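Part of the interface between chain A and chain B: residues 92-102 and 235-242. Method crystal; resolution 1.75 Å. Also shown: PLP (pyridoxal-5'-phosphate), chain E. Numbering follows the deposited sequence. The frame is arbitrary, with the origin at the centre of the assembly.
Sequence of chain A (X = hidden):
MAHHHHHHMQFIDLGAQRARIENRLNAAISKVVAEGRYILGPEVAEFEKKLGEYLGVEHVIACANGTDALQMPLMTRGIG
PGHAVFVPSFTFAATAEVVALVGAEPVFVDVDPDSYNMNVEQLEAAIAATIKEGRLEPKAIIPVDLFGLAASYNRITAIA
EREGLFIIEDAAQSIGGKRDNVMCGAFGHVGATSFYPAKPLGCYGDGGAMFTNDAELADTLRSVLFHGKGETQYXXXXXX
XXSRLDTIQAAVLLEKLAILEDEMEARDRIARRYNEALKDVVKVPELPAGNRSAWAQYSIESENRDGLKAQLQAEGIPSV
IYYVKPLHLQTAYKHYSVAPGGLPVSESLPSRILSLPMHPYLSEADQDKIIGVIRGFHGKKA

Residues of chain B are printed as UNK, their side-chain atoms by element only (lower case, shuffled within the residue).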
# COMPACT_ATOMS: atom_id res chain seq x y z
N PHE A 92 17.41 -5.03 1.79
CA PHE A 92 16.23 -5.28 0.97
C PHE A 92 15.99 -4.16 -0.02
O PHE A 92 16.28 -2.99 0.27
CB PHE A 92 15.01 -5.43 1.87
CG PHE A 92 13.76 -5.84 1.15
CD1 PHE A 92 13.61 -7.14 0.67
CD2 PHE A 92 12.73 -4.95 1.00
CE1 PHE A 92 12.45 -7.50 -0.02
CE2 PHE A 92 11.57 -5.30 0.34
CZ PHE A 92 11.42 -6.59 -0.15
N ALA A 93 15.46 -4.49 -1.20
CA ALA A 93 15.34 -3.52 -2.29
C ALA A 93 14.64 -2.20 -1.91
O ALA A 93 14.96 -1.16 -2.45
CB ALA A 93 14.59 -4.15 -3.46
N ALA A 94 13.61 -2.27 -1.08
CA ALA A 94 12.84 -1.09 -0.68
C ALA A 94 13.71 0.10 -0.25
O ALA A 94 13.41 1.17 -0.63
CB ALA A 94 11.91 -1.44 0.44
N THR A 95 14.81 -0.13 0.51
CA THR A 95 15.66 0.96 1.04
C THR A 95 16.13 1.91 -0.11
O THR A 95 16.13 3.13 0.04
CB THR A 95 16.85 0.37 1.82
OG1 THR A 95 16.39 -0.66 2.74
CG2 THR A 95 17.64 1.46 2.58
N ALA A 96 16.57 1.35 -1.24
CA ALA A 96 16.97 2.12 -2.41
C ALA A 96 15.82 2.46 -3.34
O ALA A 96 15.81 3.53 -3.93
CB ALA A 96 18.04 1.41 -3.20
N GLU A 97 14.87 1.55 -3.49
CA GLU A 97 13.83 1.70 -4.46
C GLU A 97 12.99 2.95 -4.24
O GLU A 97 12.65 3.63 -5.21
CB GLU A 97 12.95 0.47 -4.43
CG GLU A 97 11.75 0.52 -5.37
CD GLU A 97 10.87 -0.71 -5.15
OE1 GLU A 97 10.33 -0.84 -4.04
OE2 GLU A 97 10.81 -1.58 -6.07
N VAL A 98 12.67 3.25 -2.98
CA VAL A 98 11.83 4.41 -2.67
C VAL A 98 12.49 5.73 -3.09
O VAL A 98 11.80 6.67 -3.51
CB VAL A 98 11.37 4.49 -1.21
CG1 VAL A 98 10.53 3.27 -0.85
CG2 VAL A 98 12.53 4.69 -0.24
N VAL A 99 13.82 5.74 -3.06
CA VAL A 99 14.60 6.91 -3.45
C VAL A 99 14.41 7.19 -4.95
O VAL A 99 14.07 8.30 -5.34
CB VAL A 99 16.08 6.72 -3.07
CG1 VAL A 99 16.94 7.88 -3.59
CG2 VAL A 99 16.26 6.55 -1.59
N ALA A 100 14.57 6.15 -5.79
CA ALA A 100 14.25 6.23 -7.22
C ALA A 100 12.80 6.56 -7.53
O ALA A 100 12.50 7.35 -8.45
CB ALA A 100 14.66 4.93 -7.89
N LEU A 101 11.90 5.93 -6.80
CA LEU A 101 10.48 6.17 -6.98
C LEU A 101 10.13 7.64 -6.87
O LEU A 101 9.41 8.16 -7.73
CB LEU A 101 9.67 5.35 -5.99
CG LEU A 101 8.18 5.34 -6.28
CD1 LEU A 101 7.89 4.42 -7.44
CD2 LEU A 101 7.41 4.86 -5.06
N VAL A 102 10.69 8.33 -5.87
CA VAL A 102 10.43 9.79 -5.73
C VAL A 102 11.23 10.68 -6.68
O VAL A 102 11.08 11.91 -6.66
CB VAL A 102 10.56 10.31 -4.28
CG1 VAL A 102 9.58 9.57 -3.38
CG2 VAL A 102 11.99 10.25 -3.74
N UNK B 235 16.80 -10.58 -8.74
CA UNK B 235 17.23 -9.43 -9.55
C UNK B 235 16.04 -8.65 -10.01
O UNK B 235 15.36 -9.06 -10.96
o UNK B 235 18.33 -8.75 -12.83
o UNK B 235 19.20 -7.92 -11.02
c UNK B 235 18.55 -8.78 -11.60
c UNK B 235 18.00 -9.93 -10.77
N UNK B 236 15.79 -7.51 -9.37
CA UNK B 236 14.78 -6.61 -9.82
C UNK B 236 15.22 -5.88 -11.08
O UNK B 236 16.37 -5.42 -11.15
c UNK B 236 13.85 -6.31 -7.50
c UNK B 236 14.44 -5.62 -8.72
n UNK B 236 14.03 -5.69 -6.33
o UNK B 236 13.20 -7.36 -7.61
N UNK B 237 14.31 -5.72 -12.04
CA UNK B 237 14.66 -5.13 -13.30
C UNK B 237 14.05 -3.77 -13.55
O UNK B 237 14.43 -3.10 -14.50
c UNK B 237 15.13 -7.38 -14.22
c UNK B 237 14.37 -6.08 -14.46
c UNK B 237 12.86 -6.25 -14.64
N UNK B 238 13.14 -3.35 -12.69
CA UNK B 238 12.50 -2.06 -12.83
C UNK B 238 12.19 -1.55 -11.42
O UNK B 238 12.24 -2.32 -10.47
c UNK B 238 9.46 -4.81 -15.92
c UNK B 238 11.23 -2.15 -13.70
n UNK B 238 9.26 -5.82 -15.10
n UNK B 238 9.83 -5.05 -17.18
n UNK B 238 9.32 -3.56 -15.51
c UNK B 238 8.95 -3.15 -14.16
c UNK B 238 10.16 -3.12 -13.22
N UNK B 239 11.88 -0.26 -11.33
CA UNK B 239 11.42 0.30 -10.06
C UNK B 239 9.97 -0.16 -9.86
O UNK B 239 9.15 -0.14 -10.78
c UNK B 239 10.91 2.44 -8.75
c UNK B 239 13.99 1.79 -9.36
c UNK B 239 12.92 2.34 -10.29
c UNK B 239 11.50 1.84 -10.05
N UNK B 240 9.64 -0.58 -8.64
CA UNK B 240 8.29 -0.96 -8.31
C UNK B 240 7.88 -0.43 -6.95
O UNK B 240 8.44 0.58 -6.48
N UNK B 241 6.90 -1.09 -6.36
CA UNK B 241 6.33 -0.72 -5.06
C UNK B 241 6.00 -2.04 -4.33
O UNK B 241 6.30 -3.15 -4.85
c UNK B 241 5.45 1.44 -5.92
c UNK B 241 5.07 0.14 -5.21
c UNK B 241 2.70 0.19 -6.20
c UNK B 241 3.99 -0.60 -6.00
N UNK B 242 5.38 -1.93 -3.15
CA UNK B 242 4.85 -3.11 -2.48
C UNK B 242 3.35 -2.93 -2.51
O UNK B 242 2.80 -2.16 -1.71
c UNK B 242 5.37 -3.19 -1.04
o UNK B 242 3.84 -5.01 -0.79
n UNK B 242 5.00 -4.35 1.03
c UNK B 242 4.67 -4.26 -0.24
N1 PLP E . 13.45 -2.40 4.65
C2 PLP E . 14.04 -3.55 5.02
C2A PLP E . 15.42 -3.58 5.62
C3 PLP E . 13.25 -4.81 4.91
O3 PLP E . 13.80 -5.94 5.32
C4 PLP E . 11.92 -4.74 4.25
C4A PLP E . 10.94 -5.84 4.09
O4A PLP E . 10.76 -6.69 4.95
C5 PLP E . 11.41 -3.41 3.89
C6 PLP E . 12.23 -2.30 4.11
C5A PLP E . 10.05 -3.25 3.25
O4P PLP E . 8.98 -3.59 4.14
P PLP E . 7.61 -4.22 3.58
O1P PLP E . 6.59 -4.11 4.71
O2P PLP E . 7.25 -3.49 2.31
O3P PLP E . 8.02 -5.68 3.34
O HOH W 1 12.82 -1.73 -7.77

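Position 235 carries four side-chain atoms, two carbons and two oxygens, with both oxygens on the second carbon. It lies out of reach of the chain A stretch. Two oxygens on the terminal carbon, and no nitrogen, make a short carboxylate: D235(B).

Position 236 repeats that skeleton, but its terminal carbon bears one oxygen and one nitrogen, the mark of a short amide. The nitrogen lies 3.3 Å from CB of A93(A), a van der Waals contact with a methyl group that cannot accept a hydrogen bond. This is N236(B), its CB directed toward chain A.

Position 237 has three carbons, one of them carrying the other two. Branching at CB without a heteroatom identifies V237(B), which is out of reach of the helix.

Position 238 has seven side-chain atoms: three carbons, a nitrogen, then a carbon holding two more nitrogens. That guanidinium defines R238(B). Its CB points away from chain A, yet its backbone takes part: the oxygen of water 1 lies 2.8 Å from R238(B) O and 2.6 Å from E97(A) OE2, within hydrogen-bonding reach of both.

Position 239 has four carbons, forked at the first, with one arm two carbons long. The end of the long arm is 3.5 Å from CB of A100(A), while the short arm is 3.8 Å from CD1 of L101(A). The unequal fork gives I239(B), whose CD1 and CG2 thus make separate apolar contacts.

Position 240 has no side-chain atoms and is therefore G240(B). Its N donates to E97(A) OE2 at 3.0 Å with an N-H...acceptor angle of 142°. An ideal CB here would lie 3.6 Å from the same OE2.

Position 241 again shows four carbons with an unequal fork at CB. Its short arm approaches CD2 of L101(A) at 4.0 Å, and the residue is I241(B), with CG2 making that contact.

Position 242 has two carbons, the second bearing one oxygen and one nitrogen: N242(B). It does not touch the chain A stretch, but its ND2 donates to PLP O2P at 2.7 Å, with an angle of 148°. From chain A, F92(A) lays a ring face against the cofactor, CD2 being 3.4 Å from PLP C4.

The contact buries 360 Å² and joins a helix to an irregular segment. E97(A) and L101(A) supply most of the chain A surface, with smaller shares from A93(A) and A100(A). The carboxylate of E97(A) fixes the backbone directly at G240(B) and through water at R238(B), while A100(A) packs against I239(B), and L101(A) against both I239(B) and I241(B). Both chains also reach the same PLP: F92(A) with a ring face and N242(B) with a hydrogen bond to the phosphate.

Chain B (235-242) DNVRIGIN
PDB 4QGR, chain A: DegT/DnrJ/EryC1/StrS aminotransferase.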